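Local coordinates for chitosanase (PDB 6X2Q), which probably hydrolyses chitosan as a family 46 glycoside hydrolase, and binds glucosamine units of a chitosan oligosaccharide in its cleft, at residues Q190-H194 and E203-S207; L181-K186 and L214-L218; R59-R64 and N103-V109; Q26-A30 and W97-S101; L9-I14 and I239-R243. All coordinates share one frame; numbering follows the deposited sequence.

In the fold
Contact 5 joins helix 5-20 to the chain's C-terminal end, so the other four are nested inside the loop it closes. Contacts 3 and 4 alternate along the chain, lie about 12 Å apart between centres and touch directly, R107 NH1 reaching S101 O at 2.9 Å; helices 93-100 and 104-129 follow each other there. Contacts 1 and 2 come later, share helix 177-193 and have centres about 15 Å apart, contact 1 being nested within contact 2. The two pairs stand apart, contacts 2 and 3 being about 36 Å from centre to centre on opposite sides of the molecule's centre. This spread fits the two-lobed, lysozyme-like build of the family, with the sugars bound between the lobes.

Contact 1: Q190-H194 and E203-S207; sequences QVLRH and EWSES. With GCS (2-amino-2-deoxy-beta-D-glucopyranose), chain C.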
# COMPACT_ATOMS: atom_id res chain seq x y z
N GLN A 190 -11.77 9.13 7.08
CA GLN A 190 -12.15 9.11 8.50
C GLN A 190 -11.27 8.15 9.29
O GLN A 190 -10.90 8.44 10.43
CB GLN A 190 -13.62 8.74 8.65
CG GLN A 190 -14.57 9.89 8.36
CD GLN A 190 -15.97 9.42 8.01
OE1 GLN A 190 -16.40 8.35 8.44
NE2 GLN A 190 -16.69 10.22 7.24
N VAL A 191 -10.94 6.99 8.70
CA VAL A 191 -10.09 6.03 9.39
C VAL A 191 -8.66 6.55 9.51
O VAL A 191 -8.01 6.39 10.55
CB VAL A 191 -10.13 4.66 8.68
CG1 VAL A 191 -8.95 3.77 9.08
CG2 VAL A 191 -11.48 3.94 8.89
N LEU A 192 -8.14 7.18 8.45
CA LEU A 192 -6.80 7.75 8.53
C LEU A 192 -6.72 8.85 9.60
O LEU A 192 -5.72 8.96 10.31
CB LEU A 192 -6.37 8.27 7.16
CG LEU A 192 -6.04 7.18 6.10
CD1 LEU A 192 -5.73 7.80 4.71
CD2 LEU A 192 -4.90 6.22 6.55
N ARG A 193 -7.78 9.67 9.71
CA ARG A 193 -7.81 10.72 10.73
C ARG A 193 -8.03 10.16 12.12
O ARG A 193 -7.54 10.74 13.10
CB ARG A 193 -8.92 11.74 10.42
CG ARG A 193 -8.60 12.73 9.30
CD ARG A 193 -8.81 14.19 9.72
NE ARG A 193 -8.53 15.10 8.62
CZ ARG A 193 -7.31 15.37 8.15
NH1 ARG A 193 -6.24 14.82 8.71
NH2 ARG A 193 -7.15 16.21 7.12
N HIS A 194 -8.76 9.05 12.24
CA HIS A 194 -9.17 8.52 13.54
C HIS A 194 -9.01 7.02 13.58
O HIS A 194 -9.99 6.28 13.73
CB HIS A 194 -10.61 8.93 13.86
CG HIS A 194 -10.77 10.40 13.99
ND1 HIS A 194 -11.58 11.14 13.15
CD2 HIS A 194 -10.18 11.28 14.82
CE1 HIS A 194 -11.51 12.41 13.49
NE2 HIS A 194 -10.66 12.53 14.49
N GLU A 203 1.15 9.21 11.82
CA GLU A 203 1.54 8.79 10.47
C GLU A 203 0.37 8.88 9.51
O GLU A 203 0.45 9.51 8.46
CB GLU A 203 2.08 7.35 10.51
CG GLU A 203 3.57 7.23 10.47
CD GLU A 203 4.15 7.60 9.11
OE1 GLU A 203 4.74 8.69 8.99
OE2 GLU A 203 4.02 6.79 8.17
N TRP A 204 -0.76 8.27 9.88
CA TRP A 204 -1.87 8.17 8.96
C TRP A 204 -2.58 9.51 8.78
O TRP A 204 -2.96 9.88 7.66
CB TRP A 204 -2.84 7.11 9.45
CG TRP A 204 -2.44 5.73 9.05
CD1 TRP A 204 -1.25 5.34 8.50
CD2 TRP A 204 -3.23 4.54 9.18
NE1 TRP A 204 -1.25 3.98 8.28
CE2 TRP A 204 -2.46 3.47 8.68
CE3 TRP A 204 -4.52 4.29 9.67
CZ2 TRP A 204 -2.94 2.16 8.65
CZ3 TRP A 204 -5.00 2.99 9.63
CH2 TRP A 204 -4.21 1.94 9.13
N SER A 205 -2.76 10.26 9.87
CA SER A 205 -3.44 11.55 9.79
C SER A 205 -2.76 12.48 8.78
O SER A 205 -3.43 13.17 8.01
CB SER A 205 -3.49 12.21 11.17
OG SER A 205 -4.25 13.40 11.09
N GLU A 206 -1.43 12.50 8.76
CA GLU A 206 -0.71 13.34 7.81
C GLU A 206 -0.74 12.80 6.38
O GLU A 206 -0.16 13.43 5.48
CB GLU A 206 0.75 13.50 8.26
CG GLU A 206 0.90 14.18 9.61
CD GLU A 206 2.30 14.75 9.81
OE1 GLU A 206 2.54 15.90 9.36
OE2 GLU A 206 3.15 14.06 10.41
N SER A 207 -1.37 11.65 6.14
CA SER A 207 -1.35 11.06 4.81
C SER A 207 -2.68 11.18 4.07
O SER A 207 -2.87 10.52 3.05
CB SER A 207 -0.95 9.58 4.91
OG SER A 207 -2.11 8.79 5.16
C1 GCS C . 3.58 2.87 6.70
C2 GCS C . 2.09 3.07 7.32
C3 GCS C . 1.48 1.61 7.05
C4 GCS C . 1.80 0.91 5.69
C5 GCS C . 3.07 1.09 4.85
C6 GCS C . 2.71 1.07 3.64
N2 GCS C . 2.06 3.45 8.62
O1 GCS C . 4.06 4.16 6.78
O3 GCS C . 0.08 1.94 6.91
O5 GCS C . 3.64 2.34 5.43
O6 GCS C . 3.66 1.74 2.80
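L192 of helix 177-193 leans on the indole of W204, its CD2 lying 3.5 Å from W204 CD2 near the rim of the ring. With CG beside the backbone N (chi1 -72°), the leucine carries CD2 to the indole; the two side chains cross at about a right angle. V191 approaches the benzo end more loosely, CG1 standing 4.1 Å from W204 CZ3, and H147 and Q146 are further neighbours of the ring. The indole N-H serves the bound glucosamine: W204 NE1 donates to GCS O3 at 2.8 Å, the sugar oxygen lying near the ring plane and the N-H...O angle being 149°. The preceding residue, E203, accepts a weak bond through OE2 from GCS O1 at 3.0 Å, and D35 and the backbone oxygen of Q146 also bond the sugar.

The second shell fixes the end of the short helix. S207 turns back on it, and OG donates to W204 O at 2.9 Å in the carbonyl plane, on a lone pair, while S207 N binds the same oxygen. Q146 bonds the serine hydroxyl in turn. At the solvent side R193 NH1 makes a weak, bent bond to S205 O (3.3 Å, 123°).

The end of helix 177-193 packs on helix 201-205 and also on helices 134-147 (L192, V191) and 156-167 (V191); W204 touches helix 134-147 too.

Contact 2: L181-K186 and L214-L218; sequences LKTFLK and LMKLL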
# COMPACT_ATOMS: atom_id res chain seq x y z
N LEU A 181 -17.83 4.28 -4.45
CA LEU A 181 -16.45 4.73 -4.36
C LEU A 181 -16.33 6.00 -3.53
O LEU A 181 -15.38 6.15 -2.75
CB LEU A 181 -15.86 4.93 -5.77
CG LEU A 181 -14.39 5.39 -5.87
CD1 LEU A 181 -13.47 4.50 -5.04
CD2 LEU A 181 -13.88 5.51 -7.30
N LYS A 182 -17.26 6.94 -3.69
CA LYS A 182 -17.17 8.18 -2.93
C LYS A 182 -17.33 7.91 -1.43
O LYS A 182 -16.59 8.47 -0.60
CB LYS A 182 -18.23 9.17 -3.41
CG LYS A 182 -17.93 10.62 -3.07
CD LYS A 182 -19.20 11.39 -2.83
CE LYS A 182 -19.29 12.64 -3.73
NZ LYS A 182 -20.36 13.57 -3.22
N THR A 183 -18.26 7.03 -1.09
CA THR A 183 -18.43 6.61 0.29
C THR A 183 -17.16 5.94 0.83
O THR A 183 -16.73 6.22 1.96
CB THR A 183 -19.63 5.67 0.38
OG1 THR A 183 -20.78 6.32 -0.17
CG2 THR A 183 -19.91 5.28 1.80
N PHE A 184 -16.54 5.08 0.02
CA PHE A 184 -15.32 4.40 0.46
C PHE A 184 -14.21 5.41 0.75
O PHE A 184 -13.50 5.30 1.75
CB PHE A 184 -14.85 3.39 -0.60
CG PHE A 184 -13.52 2.72 -0.25
CD1 PHE A 184 -13.48 1.62 0.60
CD2 PHE A 184 -12.32 3.21 -0.77
CE1 PHE A 184 -12.28 1.01 0.91
CE2 PHE A 184 -11.12 2.60 -0.46
CZ PHE A 184 -11.09 1.50 0.38
N LEU A 185 -14.04 6.40 -0.13
CA LEU A 185 -12.99 7.38 0.08
C LEU A 185 -13.24 8.20 1.35
O LEU A 185 -12.30 8.49 2.10
CB LEU A 185 -12.87 8.29 -1.14
CG LEU A 185 -12.48 7.58 -2.45
CD1 LEU A 185 -12.48 8.58 -3.63
CD2 LEU A 185 -11.13 6.87 -2.31
N LYS A 186 -14.50 8.55 1.63
CA LYS A 186 -14.81 9.33 2.82
C LYS A 186 -14.59 8.51 4.08
O LYS A 186 -14.07 9.01 5.08
CB LYS A 186 -16.25 9.86 2.77
CG LYS A 186 -16.44 10.94 1.71
CD LYS A 186 -17.75 11.69 1.87
CE LYS A 186 -18.93 10.79 1.59
NZ LYS A 186 -19.93 10.94 2.69
N LEU A 214 -7.38 10.89 -4.83
CA LEU A 214 -8.32 9.97 -5.45
C LEU A 214 -9.71 10.60 -5.58
O LEU A 214 -10.42 10.37 -6.57
CB LEU A 214 -8.38 8.68 -4.65
CG LEU A 214 -7.08 7.88 -4.50
CD1 LEU A 214 -7.20 6.83 -3.39
CD2 LEU A 214 -6.70 7.24 -5.81
N MET A 215 -10.14 11.36 -4.56
CA MET A 215 -11.42 12.06 -4.64
C MET A 215 -11.41 13.09 -5.77
O MET A 215 -12.42 13.27 -6.46
CB MET A 215 -11.74 12.72 -3.30
CG MET A 215 -13.08 13.41 -3.27
SD MET A 215 -14.45 12.23 -3.29
CE MET A 215 -14.42 11.62 -1.60
N LYS A 216 -10.29 13.79 -5.95
CA LYS A 216 -10.19 14.78 -7.02
C LYS A 216 -10.37 14.11 -8.39
O LYS A 216 -11.17 14.57 -9.22
CB LYS A 216 -8.85 15.51 -6.90
CG LYS A 216 -8.58 16.59 -7.95
CD LYS A 216 -7.08 16.95 -8.05
CE LYS A 216 -6.29 15.98 -8.97
NZ LYS A 216 -4.90 16.47 -9.31
N LEU A 217 -9.67 12.99 -8.62
CA LEU A 217 -9.85 12.23 -9.86
C LEU A 217 -11.30 11.80 -10.02
O LEU A 217 -11.85 11.84 -11.13
CB LEU A 217 -8.92 11.01 -9.90
CG LEU A 217 -7.42 11.29 -9.82
CD1 LEU A 217 -6.61 10.01 -9.92
CD2 LEU A 217 -7.00 12.27 -10.90
N LEU A 218 -11.94 11.37 -8.93
CA LEU A 218 -13.33 10.96 -9.04
C LEU A 218 -14.22 12.15 -9.40
O LEU A 218 -15.09 12.03 -10.27
CB LEU A 218 -13.79 10.30 -7.74
CG LEU A 218 -15.28 9.93 -7.68
CD1 LEU A 218 -15.67 8.99 -8.83
CD2 LEU A 218 -15.61 9.29 -6.33
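L185 points from helix 177-193 toward helix 209-219, and nearly every part of its side chain finds a partner. Its CB meets the methyl of M215, CE, at 3.7 Å. Beyond CG the branches part: CD1 lies against the backbone of the opposing helix, 3.8 Å from M215 CA, and also approaches L218, whereas CD2 turns to L214 and comes within 4.0 Å of its CB.

M215 wraps round this leucine from the outer side. Its CG runs away from the backbone N (chi1 -177°), and bends at the next two torsions fold the thioether back across the neighbouring helix, where SD rests 3.8 Å from K182 CG and CE touches K186 CG at 3.9 Å. The aliphatic roots of both lysines therefore flank the methionine while their amino ends lead away. L218 fills the other end, its CD2 lying 4.1 Å from L181 CG and close to the backbone of K182; L181 and L218 both also pack on L135 of helix 134-147.

No hydrogen bond joins the segments. Their axes approach to 10.5 Å at a crossing angle of -160°, a near-antiparallel apolar helix pair within the helical body of this lysozyme-clan enzyme.

Contact 3: R59-R64 and N103-V109; sequences RYSRLR and NPVFRQV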
# COMPACT_ATOMS: atom_id res chain seq x y z
N ARG A 59 11.91 -15.23 1.31
CA ARG A 59 11.89 -15.67 -0.08
C ARG A 59 13.22 -15.39 -0.75
O ARG A 59 13.72 -16.22 -1.52
CB ARG A 59 10.74 -15.01 -0.83
CG ARG A 59 9.42 -15.37 -0.22
CD ARG A 59 8.26 -14.81 -0.99
NE ARG A 59 8.13 -15.46 -2.27
CZ ARG A 59 7.11 -15.26 -3.09
NH1 ARG A 59 6.14 -14.44 -2.74
NH2 ARG A 59 7.06 -15.88 -4.26
N TYR A 60 13.83 -14.24 -0.45
CA TYR A 60 15.11 -13.92 -1.05
C TYR A 60 16.18 -14.91 -0.59
O TYR A 60 17.05 -15.29 -1.38
CB TYR A 60 15.50 -12.50 -0.70
CG TYR A 60 16.79 -12.02 -1.31
CD1 TYR A 60 16.96 -11.96 -2.69
CD2 TYR A 60 17.85 -11.59 -0.50
CE1 TYR A 60 18.15 -11.51 -3.25
CE2 TYR A 60 19.04 -11.14 -1.04
CZ TYR A 60 19.20 -11.11 -2.42
OH TYR A 60 20.38 -10.65 -2.97
N SER A 61 16.09 -15.34 0.66
CA SER A 61 17.11 -16.23 1.22
C SER A 61 16.99 -17.63 0.66
O SER A 61 17.98 -18.37 0.63
CB SER A 61 16.99 -16.24 2.73
OG SER A 61 17.43 -14.99 3.25
N ARG A 62 15.80 -18.01 0.19
CA ARG A 62 15.69 -19.27 -0.52
C ARG A 62 16.33 -19.19 -1.90
O ARG A 62 16.87 -20.19 -2.39
CB ARG A 62 14.22 -19.71 -0.58
CG ARG A 62 14.03 -21.10 -1.11
CD ARG A 62 14.15 -22.16 -0.01
NE ARG A 62 14.06 -23.52 -0.55
CZ ARG A 62 15.03 -24.14 -1.21
NH1 ARG A 62 14.83 -25.37 -1.66
NH2 ARG A 62 16.20 -23.53 -1.42
N LEU A 63 16.33 -18.02 -2.53
CA LEU A 63 17.01 -17.85 -3.81
C LEU A 63 18.51 -17.66 -3.64
O LEU A 63 19.28 -18.02 -4.55
CB LEU A 63 16.46 -16.63 -4.57
CG LEU A 63 14.96 -16.49 -4.88
CD1 LEU A 63 14.70 -15.13 -5.52
CD2 LEU A 63 14.44 -17.59 -5.79
N ARG A 64 18.93 -17.10 -2.51
CA ARG A 64 20.33 -16.74 -2.29
C ARG A 64 20.68 -16.92 -0.82
O ARG A 64 20.73 -15.96 -0.05
CB ARG A 64 20.60 -15.31 -2.74
CG ARG A 64 22.07 -15.00 -2.81
CD ARG A 64 22.29 -13.53 -3.04
NE ARG A 64 23.71 -13.21 -3.02
CZ ARG A 64 24.18 -12.02 -3.37
NH1 ARG A 64 23.34 -11.07 -3.75
NH2 ARG A 64 25.48 -11.78 -3.32
N ASN A 103 20.27 -5.26 -6.14
CA ASN A 103 20.19 -6.51 -6.88
C ASN A 103 18.81 -6.63 -7.51
O ASN A 103 17.82 -6.73 -6.77
CB ASN A 103 20.44 -7.68 -5.93
CG ASN A 103 20.33 -9.04 -6.61
OD1 ASN A 103 20.00 -9.14 -7.80
ND2 ASN A 103 20.63 -10.10 -5.86
N PRO A 104 18.69 -6.68 -8.84
CA PRO A 104 17.36 -6.80 -9.46
C PRO A 104 16.57 -7.98 -8.96
O PRO A 104 15.33 -7.96 -9.01
CB PRO A 104 17.68 -6.95 -10.96
CG PRO A 104 19.13 -6.67 -11.12
CD PRO A 104 19.78 -6.90 -9.81
N VAL A 105 17.25 -9.03 -8.47
CA VAL A 105 16.52 -10.21 -8.01
C VAL A 105 15.81 -9.91 -6.70
O VAL A 105 14.69 -10.39 -6.46
CB VAL A 105 17.47 -11.42 -7.87
CG1 VAL A 105 16.70 -12.63 -7.37
CG2 VAL A 105 18.17 -11.73 -9.21
N PHE A 106 16.45 -9.12 -5.82
CA PHE A 106 15.80 -8.68 -4.59
C PHE A 106 14.60 -7.80 -4.89
O PHE A 106 13.53 -7.98 -4.30
CB PHE A 106 16.79 -7.93 -3.70
CG PHE A 106 16.24 -7.58 -2.34
CD1 PHE A 106 15.85 -8.57 -1.46
CD2 PHE A 106 16.14 -6.26 -1.95
CE1 PHE A 106 15.34 -8.24 -0.21
CE2 PHE A 106 15.63 -5.93 -0.69
CZ PHE A 106 15.23 -6.92 0.17
N ARG A 107 14.76 -6.84 -5.81
CA ARG A 107 13.64 -6.02 -6.24
C ARG A 107 12.52 -6.88 -6.80
O ARG A 107 11.34 -6.63 -6.54
CB ARG A 107 14.11 -4.99 -7.27
CG ARG A 107 15.26 -4.12 -6.73
CD ARG A 107 15.37 -2.78 -7.43
NE ARG A 107 15.74 -2.91 -8.84
CZ ARG A 107 16.98 -3.05 -9.28
NH1 ARG A 107 18.01 -3.08 -8.44
NH2 ARG A 107 17.21 -3.16 -10.58
N GLN A 108 12.88 -7.94 -7.53
CA GLN A 108 11.87 -8.84 -8.09
C GLN A 108 11.08 -9.53 -6.98
O GLN A 108 9.86 -9.67 -7.08
CB GLN A 108 12.54 -9.87 -9.01
CG GLN A 108 11.58 -10.88 -9.65
CD GLN A 108 10.53 -10.21 -10.54
OE1 GLN A 108 10.87 -9.52 -11.50
NE2 GLN A 108 9.25 -10.40 -10.21
N VAL A 109 11.77 -9.96 -5.91
CA VAL A 109 11.07 -10.56 -4.77
C VAL A 109 10.07 -9.56 -4.18
O VAL A 109 8.95 -9.92 -3.82
CB VAL A 109 12.09 -11.04 -3.71
CG1 VAL A 109 11.38 -11.48 -2.42
CG2 VAL A 109 12.95 -12.18 -4.25
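Y60 and F106 form the close core of a helix pair, the end of helix 52-63 packing against the start of helix 104-129 with their directions 140° apart and their axes 10.0 Å apart. The rings make a T-shaped stack: the edge of F106 meets one face of Y60, CD1 coming to 3.6 Å from Y60 CG, and F106 CB adds a CH-pi contact over the same ring. W97 meets the phenylalanine ring edge to face in turn. V109, also buried, packs its CG1 on R59 CB at 3.9 Å.

On the exposed flank L63 touches through one methyl, CD1, which rests against both V105 CG1 and V109 CG2, 3.7 Å from each. At the far end of the Y60 ring the hydroxyl is gripped twice: OH accepts from N103 ND2 at 3.0 Å and from NH1 of the exposed R64 at 3.1 Å, the hydroxyl oxygen lying 21° out of the amide plane of N103 and equally out of the guanidinium plane of R64. The arginine reaches the phenol by an extended chain. Two bonds should restrain the phenol, which links the end of helix 52-63 to the start of helix 104-129. N103 serves that start as N-cap: its OD1 accepts a hydrogen bond from V105 N at 2.8 Å, the donor standing above the carbonyl plane.

Contact 4: Q26-A30 and W97-S101; sequences QYGYA and WADAS
Hydrogen bonding centres on the carbonyl of Y27 and the indole of W97. W97 NE1 donates to Y27 O at 2.9 Å, nearly along the C=O axis, with the acceptor in the plane of the indole at its edge. With CG of the tryptophan opposite the backbone N (chi1 -175°), the ring is carried toward the loop and its N-H meets that carbonyl. Q110 adds a weak second bond to the same oxygen. S101 OG also comes to 2.9 Å from Y27 O, but it donates to W97 O at 2.8 Å. That helix carbonyl is held from opposite faces of its plane, by S101 OG and by the backbone N of S101, which ties S101 back to W97. At the other end of its residue, Y27 OH hydrogen-bonds D111 of helix 104-129.

Van der Waals contacts fill in around this. G28 presents its backbone to the helix: CA lies 3.4 Å from S101 OG, and O touches A98 CB at 3.6 Å. A30 CB faces W97 CB more loosely, at 4.2 Å, and Y29 O stands 3.6 Å from W97 CD1.

Residues Q26 to Y29 form a type I beta turn that delivers the chain to strand 30-32, first of the small antiparallel sheet. The turn is thus seated on helix 93-100, just before the region where L33 and D35 line the glucosamine pocket.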
# COMPACT_ATOMS: atom_id res chain seq x y z
N GLN A 26 10.42 3.09 -4.52
CA GLN A 26 11.52 3.19 -3.55
C GLN A 26 11.84 1.79 -3.02
O GLN A 26 11.50 1.41 -1.90
CB GLN A 26 11.15 4.16 -2.43
CG GLN A 26 10.96 5.61 -2.89
CD GLN A 26 12.15 6.14 -3.64
OE1 GLN A 26 13.20 6.44 -3.05
NE2 GLN A 26 12.02 6.26 -4.96
N TYR A 27 12.51 1.00 -3.86
CA TYR A 27 12.92 -0.34 -3.44
C TYR A 27 13.90 -0.28 -2.28
O TYR A 27 13.86 -1.12 -1.38
CB TYR A 27 13.54 -1.10 -4.62
CG TYR A 27 12.57 -1.57 -5.70
CD1 TYR A 27 11.92 -2.81 -5.58
CD2 TYR A 27 12.32 -0.80 -6.83
CE1 TYR A 27 11.04 -3.25 -6.56
CE2 TYR A 27 11.44 -1.23 -7.81
CZ TYR A 27 10.80 -2.46 -7.68
OH TYR A 27 9.92 -2.91 -8.66
N GLY A 28 14.82 0.70 -2.30
CA GLY A 28 15.87 0.82 -1.31
C GLY A 28 15.52 1.59 -0.05
O GLY A 28 16.38 1.80 0.81
N TYR A 29 14.27 2.03 0.08
CA TYR A 29 13.85 2.80 1.23
C TYR A 29 13.79 1.91 2.47
O TYR A 29 13.31 0.77 2.40
CB TYR A 29 12.47 3.43 0.94
CG TYR A 29 11.81 4.16 2.10
CD1 TYR A 29 11.24 3.46 3.16
CD2 TYR A 29 11.70 5.55 2.10
CE1 TYR A 29 10.61 4.12 4.20
CE2 TYR A 29 11.07 6.22 3.14
CZ TYR A 29 10.53 5.49 4.19
OH TYR A 29 9.90 6.12 5.24
N ALA A 30 14.26 2.44 3.60
CA ALA A 30 14.20 1.72 4.87
C ALA A 30 14.32 2.73 6.00
O ALA A 30 15.35 3.40 6.11
CB ALA A 30 15.32 0.68 4.96
N TRP A 97 19.27 -3.48 3.72
CA TRP A 97 18.13 -3.46 2.81
C TRP A 97 18.40 -2.57 1.60
O TRP A 97 18.14 -2.96 0.45
CB TRP A 97 16.87 -2.98 3.54
CG TRP A 97 15.64 -3.04 2.67
CD1 TRP A 97 15.30 -2.18 1.67
CD2 TRP A 97 14.62 -4.04 2.72
NE1 TRP A 97 14.11 -2.58 1.10
CE2 TRP A 97 13.68 -3.72 1.72
CE3 TRP A 97 14.40 -5.17 3.51
CZ2 TRP A 97 12.54 -4.49 1.50
CZ3 TRP A 97 13.26 -5.93 3.29
CH2 TRP A 97 12.34 -5.59 2.29
N ALA A 98 18.91 -1.35 1.85
CA ALA A 98 19.29 -0.47 0.74
C ALA A 98 20.30 -1.15 -0.19
O ALA A 98 20.18 -1.08 -1.42
CB ALA A 98 19.86 0.84 1.29
N ASP A 99 21.31 -1.83 0.37
CA ASP A 99 22.29 -2.46 -0.50
C ASP A 99 21.70 -3.67 -1.22
O ASP A 99 21.90 -3.84 -2.43
CB ASP A 99 23.54 -2.85 0.30
CG ASP A 99 24.30 -1.63 0.82
OD1 ASP A 99 24.35 -0.61 0.09
OD2 ASP A 99 24.87 -1.70 1.94
N ALA A 100 20.93 -4.49 -0.50
CA ALA A 100 20.27 -5.61 -1.15
C ALA A 100 19.43 -5.15 -2.34
O ALA A 100 19.42 -5.80 -3.39
CB ALA A 100 19.41 -6.37 -0.13
N SER A 101 18.77 -3.99 -2.22
CA SER A 101 17.92 -3.43 -3.28
C SER A 101 18.67 -3.06 -4.54
O SER A 101 18.04 -2.71 -5.55
CB SER A 101 17.19 -2.19 -2.76
OG SER A 101 16.39 -2.52 -1.64

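Contact 5: L9-I14 and I239-R243; sequences LLADQI and ILPIR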
# COMPACT_ATOMS: atom_id res chain seq x y z
N LEU A 9 1.18 0.71 -14.47
CA LEU A 9 2.38 1.54 -14.26
C LEU A 9 1.91 2.84 -13.62
O LEU A 9 2.56 3.31 -12.73
CB LEU A 9 3.06 1.79 -15.59
CG LEU A 9 3.59 3.21 -15.76
CD1 LEU A 9 5.07 3.25 -15.50
CD2 LEU A 9 3.26 3.75 -17.13
N LEU A 10 0.80 3.35 -14.11
CA LEU A 10 0.15 4.55 -13.60
C LEU A 10 -0.19 4.40 -12.12
O LEU A 10 0.18 5.24 -11.29
CB LEU A 10 -1.10 4.83 -14.42
CG LEU A 10 -1.49 6.21 -14.92
CD1 LEU A 10 -0.33 7.03 -15.41
CD2 LEU A 10 -2.45 5.99 -16.04
N ALA A 11 -0.88 3.31 -11.76
CA ALA A 11 -1.18 3.04 -10.36
C ALA A 11 0.09 3.05 -9.51
O ALA A 11 0.13 3.69 -8.45
CB ALA A 11 -1.90 1.69 -10.23
N ASP A 12 1.14 2.36 -9.97
CA ASP A 12 2.36 2.28 -9.19
C ASP A 12 3.00 3.65 -9.02
O ASP A 12 3.52 3.97 -7.95
CB ASP A 12 3.36 1.31 -9.83
CG ASP A 12 2.91 -0.13 -9.74
OD1 ASP A 12 1.97 -0.42 -8.96
OD2 ASP A 12 3.50 -1.00 -10.43
N GLN A 13 2.99 4.46 -10.07
CA GLN A 13 3.63 5.77 -9.97
C GLN A 13 2.84 6.70 -9.07
O GLN A 13 3.42 7.51 -8.34
CB GLN A 13 3.83 6.37 -11.35
CG GLN A 13 5.02 5.73 -12.05
CD GLN A 13 5.23 6.18 -13.49
OE1 GLN A 13 4.60 7.12 -13.97
NE2 GLN A 13 6.12 5.50 -14.17
N ILE A 14 1.51 6.57 -9.08
CA ILE A 14 0.65 7.41 -8.23
C ILE A 14 0.84 7.06 -6.76
O ILE A 14 1.02 7.94 -5.92
CB ILE A 14 -0.83 7.25 -8.64
CG1 ILE A 14 -1.09 7.84 -10.03
CG2 ILE A 14 -1.74 7.87 -7.61
CD1 ILE A 14 -2.47 7.49 -10.60
N ILE A 239 2.95 15.00 -13.73
CA ILE A 239 2.10 14.59 -14.84
C ILE A 239 2.50 13.17 -15.21
O ILE A 239 3.68 12.89 -15.50
CB ILE A 239 2.23 15.54 -16.04
CG1 ILE A 239 1.79 16.95 -15.65
CG2 ILE A 239 1.33 15.06 -17.17
CD1 ILE A 239 0.28 17.07 -15.41
N LEU A 240 1.53 12.26 -15.17
CA LEU A 240 1.75 10.84 -15.37
C LEU A 240 1.01 10.37 -16.61
O LEU A 240 -0.04 10.91 -16.96
CB LEU A 240 1.27 10.03 -14.15
CG LEU A 240 1.80 10.58 -12.83
CD1 LEU A 240 1.20 9.83 -11.68
CD2 LEU A 240 3.32 10.50 -12.80
N PRO A 241 1.54 9.35 -17.31
CA PRO A 241 2.77 8.63 -16.97
C PRO A 241 4.03 9.43 -17.27
O PRO A 241 4.02 10.28 -18.17
CB PRO A 241 2.70 7.37 -17.85
CG PRO A 241 1.89 7.81 -19.05
CD PRO A 241 0.91 8.84 -18.55
N ILE A 242 5.10 9.19 -16.51
CA ILE A 242 6.39 9.82 -16.77
C ILE A 242 7.13 8.96 -17.79
O ILE A 242 7.15 7.73 -17.69
CB ILE A 242 7.20 10.01 -15.47
CG1 ILE A 242 6.52 11.06 -14.57
CG2 ILE A 242 8.64 10.41 -15.78
CD1 ILE A 242 6.66 12.51 -15.05
N ARG A 243 7.75 9.64 -18.76
CA ARG A 243 8.30 9.02 -19.96
C ARG A 243 9.78 9.38 -20.15
O ARG A 243 10.22 10.46 -19.75
CB ARG A 243 7.50 9.45 -21.20
CG ARG A 243 7.63 10.94 -21.63
CD ARG A 243 7.26 11.94 -20.51
NE ARG A 243 6.71 13.19 -21.02
CZ ARG A 243 7.44 14.18 -21.52
NH1 ARG A 243 8.77 14.07 -21.59
NH2 ARG A 243 6.85 15.29 -21.97
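The amide oxygen of Q13 is the polar link of this contact: I242 N donates to Q13 OE1 at 3.3 Å, a bond long and weak, though almost straight at 175°. CG of the glutamine sits beside the backbone N (chi1 -78°), and the chain then extends fully from CG, so that the side chain spans the gap between helix 5-20 and the C-terminal tail and brings OE1 to the tail. L240 passes alongside in the opposite direction, its CD2 3.8 Å from Q13 OE1, so the oxygen lies among apolar carbons as well as at the I242 amide.

The rest is apolar packing; the side chain of I14 is about 13 Å from a bound sugar. L240 points at the helix and divides its branches, CD1 pressing on I14 CG1 at 3.5 Å, tighter than an ordinary carbon contact. Its CB meets L10 CD1 at 3.6 Å. L10 CD1 also lies 3.8 Å from P241 CD. The peptide bond before P241 is cis, a kink just beyond the strand, where the chain runs on past L10 and Q13.

Around the pair, L240 also packs on I17 and on I231, and I14 on I231 and on L138 of helix 134-147. The two ends of the chain are thereby brought together, with the two-stranded antiparallel hairpin 229-231/238-240 packed on the N-terminal helix 5-20.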